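Long-range contact in Rho GTPase activating protein 15 (Homo sapiens, PDB 3BYI), which activates the GTPase activity of Rho-type GTPases such as RAC1, converting them to the inactive GDP-bound state: residues L24-P36 against L139-F151. Sequence-based numbering, arbitrary orientation.
Sequences LHKVCERENSTVP and LPPPNRDTMKVLF
P142, in the first turn of helix 141-159, fits between the side chains of helix 24-31 and the turn that follows it. Its CB lies 3.9 Å from L24 CD2 and 4.0 Å from C28 SG, while T34 O receives a CA-H...O contact from P142 CA. The leucine's CG stands anti to the backbone N (chi1 -178°), which carries CD2 over the P142 carbonyl. One turn further along the helix, T146 OG1 lies within reach of both T34 O, at 3.0 Å, and P142 O, at 2.7 Å, so its single proton has two possible acceptors. V35 completes this tightly packed part, its CG2 lying 3.6 Å from D145 O and also meeting V149 CG2. The outer side is made by the partly exposed H25, T34 and D145. H25 NE2 donates to N143 OD1 (2.6 Å, N-H...O 162°), meeting a lone pair in the carbonyl plane, with the imidazole and amide planes 79° apart; N143 ND2 bonds to L107 O. T34 OG1 reaches D145 OD2 at 2.4 Å, a separation short enough to be doubtful in detail. The two short helical axes are nearly perpendicular. Within this all-helical RhoGAP domain, helix 89-102 backs the contact through F99 on P36 and F100 on T146, and helix 37-49 adjoins V35 and V149.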
loop_
_atom_site.group_PDB
_atom_site.type_symbol
_atom_site.label_atom_id
_atom_site.label_comp_id
_atom_site.label_asym_id
_atom_site.label_seq_id
_atom_site.Cartn_x
_atom_site.Cartn_y
_atom_site.Cartn_z
ATOM N N LEU A 24 -0.907 -5.428 -9.937
ATOM C CA LEU A 24 0.427 -4.861 -9.704
ATOM C C LEU A 24 1.374 -5.236 -10.857
ATOM O O LEU A 24 2.139 -4.425 -11.332
ATOM C CB LEU A 24 0.980 -5.359 -8.346
ATOM C CG LEU A 24 2.366 -4.822 -7.919
ATOM C CD1 LEU A 24 2.337 -3.302 -7.704
ATOM C CD2 LEU A 24 2.873 -5.564 -6.717
ATOM N N HIS A 25 1.263 -6.472 -11.334
ATOM C CA HIS A 25 2.154 -7.015 -12.361
ATOM C C HIS A 25 1.957 -6.396 -13.722
ATOM O O HIS A 25 2.924 -6.215 -14.455
ATOM C CB HIS A 25 2.004 -8.522 -12.443
ATOM C CG HIS A 25 2.407 -9.211 -11.174
ATOM N ND1 HIS A 25 2.650 -10.563 -11.100
ATOM C CD2 HIS A 25 2.646 -8.722 -9.936
ATOM C CE1 HIS A 25 2.993 -10.885 -9.869
ATOM N NE2 HIS A 25 2.992 -9.784 -9.140
ATOM N N LYS A 26 0.719 -6.024 -14.022
ATOM C CA LYS A 26 0.410 -5.310 -15.250
ATOM C C LYS A 26 0.817 -3.851 -15.163
ATOM O O LYS A 26 1.300 -3.293 -16.141
ATOM C CB LYS A 26 -1.081 -5.424 -15.595
ATOM C CG LYS A 26 -1.516 -6.839 -15.994
ATOM C CD LYS A 26 -2.320 -6.834 -17.306
ATOM N N VAL A 27 0.611 -3.215 -14.000
ATOM C CA VAL A 27 1.026 -1.802 -13.853
ATOM C C VAL A 27 2.538 -1.699 -14.059
ATOM O O VAL A 27 3.020 -0.843 -14.817
ATOM C CB VAL A 27 0.603 -1.196 -12.505
ATOM C CG1 VAL A 27 1.303 0.166 -12.259
ATOM C CG2 VAL A 27 -0.948 -1.100 -12.444
ATOM N N CYS A 28 3.257 -2.622 -13.429
ATOM C CA CYS A 28 4.701 -2.626 -13.416
ATOM C C CYS A 28 5.243 -3.017 -14.764
ATOM O O CYS A 28 6.230 -2.462 -15.213
ATOM C CB CYS A 28 5.223 -3.538 -12.295
ATOM S SG CYS A 28 5.139 -2.785 -10.593
ATOM N N GLU A 29 4.569 -3.936 -15.454
ATOM C CA GLU A 29 5.045 -4.379 -16.774
ATOM C C GLU A 29 4.971 -3.225 -17.787
ATOM O O GLU A 29 5.878 -3.029 -18.645
ATOM C CB GLU A 29 4.213 -5.566 -17.239
ATOM C CG GLU A 29 4.754 -6.343 -18.479
ATOM C CD GLU A 29 5.920 -7.294 -18.133
ATOM O OE1 GLU A 29 6.248 -7.446 -16.922
ATOM O OE2 GLU A 29 6.498 -7.878 -19.084
ATOM N N ARG A 30 3.879 -2.471 -17.703
ATOM C CA ARG A 30 3.651 -1.313 -18.576
ATOM C C ARG A 30 4.716 -0.216 -18.388
ATOM O O ARG A 30 5.139 0.374 -19.363
ATOM C CB ARG A 30 2.269 -0.748 -18.291
ATOM C CG ARG A 30 1.746 0.251 -19.282
ATOM C CD ARG A 30 0.419 0.837 -18.810
ATOM N NE ARG A 30 -0.055 1.915 -19.685
ATOM C CZ ARG A 30 -0.653 1.724 -20.853
ATOM N NH1 ARG A 30 -0.838 0.490 -21.315
ATOM N NH2 ARG A 30 -1.058 2.766 -21.578
ATOM N N GLU A 31 5.136 0.030 -17.137
ATOM C CA GLU A 31 6.184 1.020 -16.805
ATOM C C GLU A 31 7.601 0.461 -16.841
ATOM O O GLU A 31 8.580 1.226 -16.700
ATOM C CB GLU A 31 5.999 1.559 -15.397
ATOM C CG GLU A 31 4.661 2.118 -15.084
ATOM C CD GLU A 31 4.533 2.501 -13.619
ATOM O OE1 GLU A 31 5.365 2.067 -12.779
ATOM O OE2 GLU A 31 3.600 3.266 -13.326
ATOM N N ASN A 32 7.712 -0.856 -17.015
ATOM C CA ASN A 32 8.997 -1.536 -17.014
ATOM C C ASN A 32 9.700 -1.335 -15.661
ATOM O O ASN A 32 10.877 -0.982 -15.598
ATOM C CB ASN A 32 9.852 -1.052 -18.182
ATOM C CG ASN A 32 10.750 -2.132 -18.730
ATOM O OD1 ASN A 32 10.303 -3.258 -18.972
ATOM N ND2 ASN A 32 12.025 -1.790 -18.967
ATOM N N SER A 33 8.936 -1.568 -14.595
ATOM C CA SER A 33 9.345 -1.296 -13.204
ATOM C C SER A 33 9.025 -2.516 -12.328
ATOM O O SER A 33 8.414 -3.471 -12.788
ATOM C CB SER A 33 8.611 -0.062 -12.658
ATOM O OG SER A 33 7.217 -0.280 -12.495
ATOM N N THR A 34 9.489 -2.494 -11.089
ATOM C CA THR A 34 9.010 -3.409 -10.055
ATOM C C THR A 34 8.331 -2.641 -8.939
ATOM O O THR A 34 7.808 -3.230 -7.990
ATOM C CB THR A 34 10.154 -4.312 -9.563
ATOM O OG1 THR A 34 11.244 -3.507 -9.121
ATOM C CG2 THR A 34 10.676 -5.231 -10.746
ATOM N N VAL A 35 8.340 -1.309 -9.040
ATOM C CA VAL A 35 7.556 -0.468 -8.160
ATOM C C VAL A 35 6.797 0.574 -8.972
ATOM O O VAL A 35 7.400 1.306 -9.730
ATOM C CB VAL A 35 8.439 0.275 -7.128
ATOM C CG1 VAL A 35 7.553 0.962 -6.119
ATOM C CG2 VAL A 35 9.400 -0.687 -6.444
ATOM N N PRO A 36 5.467 0.638 -8.824
ATOM C CA PRO A 36 4.746 1.647 -9.580
ATOM C C PRO A 36 5.175 3.082 -9.287
ATOM O O PRO A 36 5.338 3.481 -8.140
ATOM C CB PRO A 36 3.288 1.445 -9.150
ATOM C CG PRO A 36 3.227 0.060 -8.638
ATOM C CD PRO A 36 4.562 -0.202 -8.022
ATOM N N LEU A 139 8.633 -14.027 -3.390
ATOM C CA LEU A 139 7.606 -13.225 -4.071
ATOM C C LEU A 139 7.981 -12.790 -5.492
ATOM O O LEU A 139 9.161 -12.724 -5.845
ATOM C CB LEU A 139 7.294 -11.983 -3.274
ATOM C CG LEU A 139 6.536 -12.120 -1.973
ATOM C CD1 LEU A 139 6.810 -10.870 -1.151
ATOM C CD2 LEU A 139 5.039 -12.334 -2.223
ATOM N N PRO A 140 6.974 -12.462 -6.314
ATOM C CA PRO A 140 7.313 -11.894 -7.602
ATOM C C PRO A 140 7.979 -10.529 -7.359
ATOM O O PRO A 140 7.590 -9.797 -6.442
ATOM C CB PRO A 140 5.955 -11.740 -8.290
ATOM C CG PRO A 140 5.014 -12.557 -7.508
ATOM C CD PRO A 140 5.518 -12.535 -6.126
ATOM N N PRO A 141 9.007 -10.199 -8.136
ATOM C CA PRO A 141 9.745 -8.969 -7.791
ATOM C C PRO A 141 8.898 -7.691 -7.592
ATOM O O PRO A 141 9.248 -6.869 -6.758
ATOM C CB PRO A 141 10.729 -8.804 -8.961
ATOM C CG PRO A 141 10.856 -10.186 -9.544
ATOM C CD PRO A 141 9.561 -10.882 -9.316
ATOM N N PRO A 142 7.820 -7.501 -8.376
ATOM C CA PRO A 142 7.008 -6.329 -8.061
ATOM C C PRO A 142 6.437 -6.307 -6.662
ATOM O O PRO A 142 6.323 -5.239 -6.082
ATOM C CB PRO A 142 5.888 -6.373 -9.120
ATOM C CG PRO A 142 6.441 -7.207 -10.222
ATOM C CD PRO A 142 7.311 -8.216 -9.562
ATOM N N ASN A 143 6.101 -7.466 -6.105
ATOM C CA ASN A 143 5.497 -7.514 -4.752
ATOM C C ASN A 143 6.560 -7.287 -3.682
ATOM O O ASN A 143 6.379 -6.499 -2.797
ATOM C CB ASN A 143 4.753 -8.852 -4.522
ATOM C CG ASN A 143 3.674 -9.107 -5.556
ATOM O OD1 ASN A 143 3.965 -9.383 -6.722
ATOM N ND2 ASN A 143 2.417 -9.019 -5.132
ATOM N N ARG A 144 7.679 -7.987 -3.803
ATOM C CA ARG A 144 8.824 -7.780 -2.933
ATOM C C ARG A 144 9.360 -6.337 -2.991
ATOM O O ARG A 144 9.608 -5.737 -1.967
ATOM C CB ARG A 144 9.955 -8.730 -3.330
ATOM C CG ARG A 144 11.274 -8.394 -2.603
ATOM C CD ARG A 144 12.339 -9.454 -2.747
ATOM N NE ARG A 144 12.714 -9.625 -4.128
ATOM C CZ ARG A 144 12.287 -10.600 -4.925
ATOM N NH1 ARG A 144 11.447 -11.549 -4.511
ATOM N NH2 ARG A 144 12.714 -10.618 -6.162
ATOM N N ASP A 145 9.625 -5.819 -4.195
ATOM C CA ASP A 145 10.208 -4.495 -4.310
ATOM C C ASP A 145 9.272 -3.379 -3.850
ATOM O O ASP A 145 9.725 -2.382 -3.287
ATOM C CB ASP A 145 10.659 -4.201 -5.737
ATOM C CG ASP A 145 11.816 -5.048 -6.172
ATOM O OD1 ASP A 145 12.395 -5.801 -5.346
ATOM O OD2 ASP A 145 12.134 -4.968 -7.370
ATOM N N THR A 146 7.983 -3.535 -4.124
ATOM C CA THR A 146 6.967 -2.585 -3.633
ATOM C C THR A 146 6.800 -2.648 -2.073
ATOM O O THR A 146 6.653 -1.614 -1.397
ATOM C CB THR A 146 5.655 -2.818 -4.397
ATOM O OG1 THR A 146 5.934 -2.610 -5.774
ATOM C CG2 THR A 146 4.489 -1.867 -3.981
ATOM N N MET A 147 6.849 -3.854 -1.509
ATOM C CA MET A 147 6.894 -3.999 -0.054
ATOM C C MET A 147 8.089 -3.309 0.544
ATOM O O MET A 147 7.972 -2.618 1.545
ATOM C CB MET A 147 6.965 -5.477 0.356
ATOM C CG MET A 147 5.637 -6.201 0.254
ATOM S SD MET A 147 5.815 -7.873 0.795
ATOM C CE MET A 147 4.345 -8.633 0.067
ATOM N N LYS A 148 9.260 -3.514 -0.043
ATOM C CA LYS A 148 10.473 -2.876 0.485
ATOM C C LYS A 148 10.360 -1.354 0.491
ATOM O O LYS A 148 10.638 -0.707 1.491
ATOM C CB LYS A 148 11.693 -3.290 -0.311
ATOM C CG LYS A 148 13.003 -2.850 0.323
ATOM C CD LYS A 148 14.194 -3.281 -0.474
ATOM C CE LYS A 148 15.509 -2.872 0.226
ATOM N NZ LYS A 148 16.609 -3.827 -0.163
ATOM N N VAL A 149 9.942 -0.788 -0.634
ATOM C CA VAL A 149 9.787 0.653 -0.749
ATOM C C VAL A 149 8.713 1.174 0.261
ATOM O O VAL A 149 8.952 2.149 0.976
ATOM C CB VAL A 149 9.497 1.048 -2.240
ATOM C CG1 VAL A 149 8.924 2.423 -2.361
ATOM C CG2 VAL A 149 10.769 0.939 -3.103
ATOM N N LEU A 150 7.550 0.532 0.327
ATOM C CA LEU A 150 6.497 0.993 1.221
ATOM C C LEU A 150 6.885 0.829 2.709
ATOM O O LEU A 150 6.814 1.761 3.473
ATOM C CB LEU A 150 5.175 0.290 0.908
ATOM C CG LEU A 150 3.997 0.639 1.818
ATOM C CD1 LEU A 150 3.526 2.079 1.668
ATOM C CD2 LEU A 150 2.900 -0.333 1.556
ATOM N N PHE A 151 7.296 -0.356 3.126
ATOM C CA PHE A 151 7.705 -0.543 4.515
ATOM C C PHE A 151 8.923 0.311 4.911
ATOM O O PHE A 151 9.000 0.795 6.024
ATOM C CB PHE A 151 7.917 -2.026 4.814
ATOM C CG PHE A 151 6.625 -2.788 4.889
ATOM C CD1 PHE A 151 6.289 -3.731 3.930
ATOM C CD2 PHE A 151 5.731 -2.524 5.910
ATOM C CE1 PHE A 151 5.090 -4.407 3.989
ATOM C CE2 PHE A 151 4.520 -3.177 5.975
ATOM C CZ PHE A 151 4.199 -4.123 5.006
#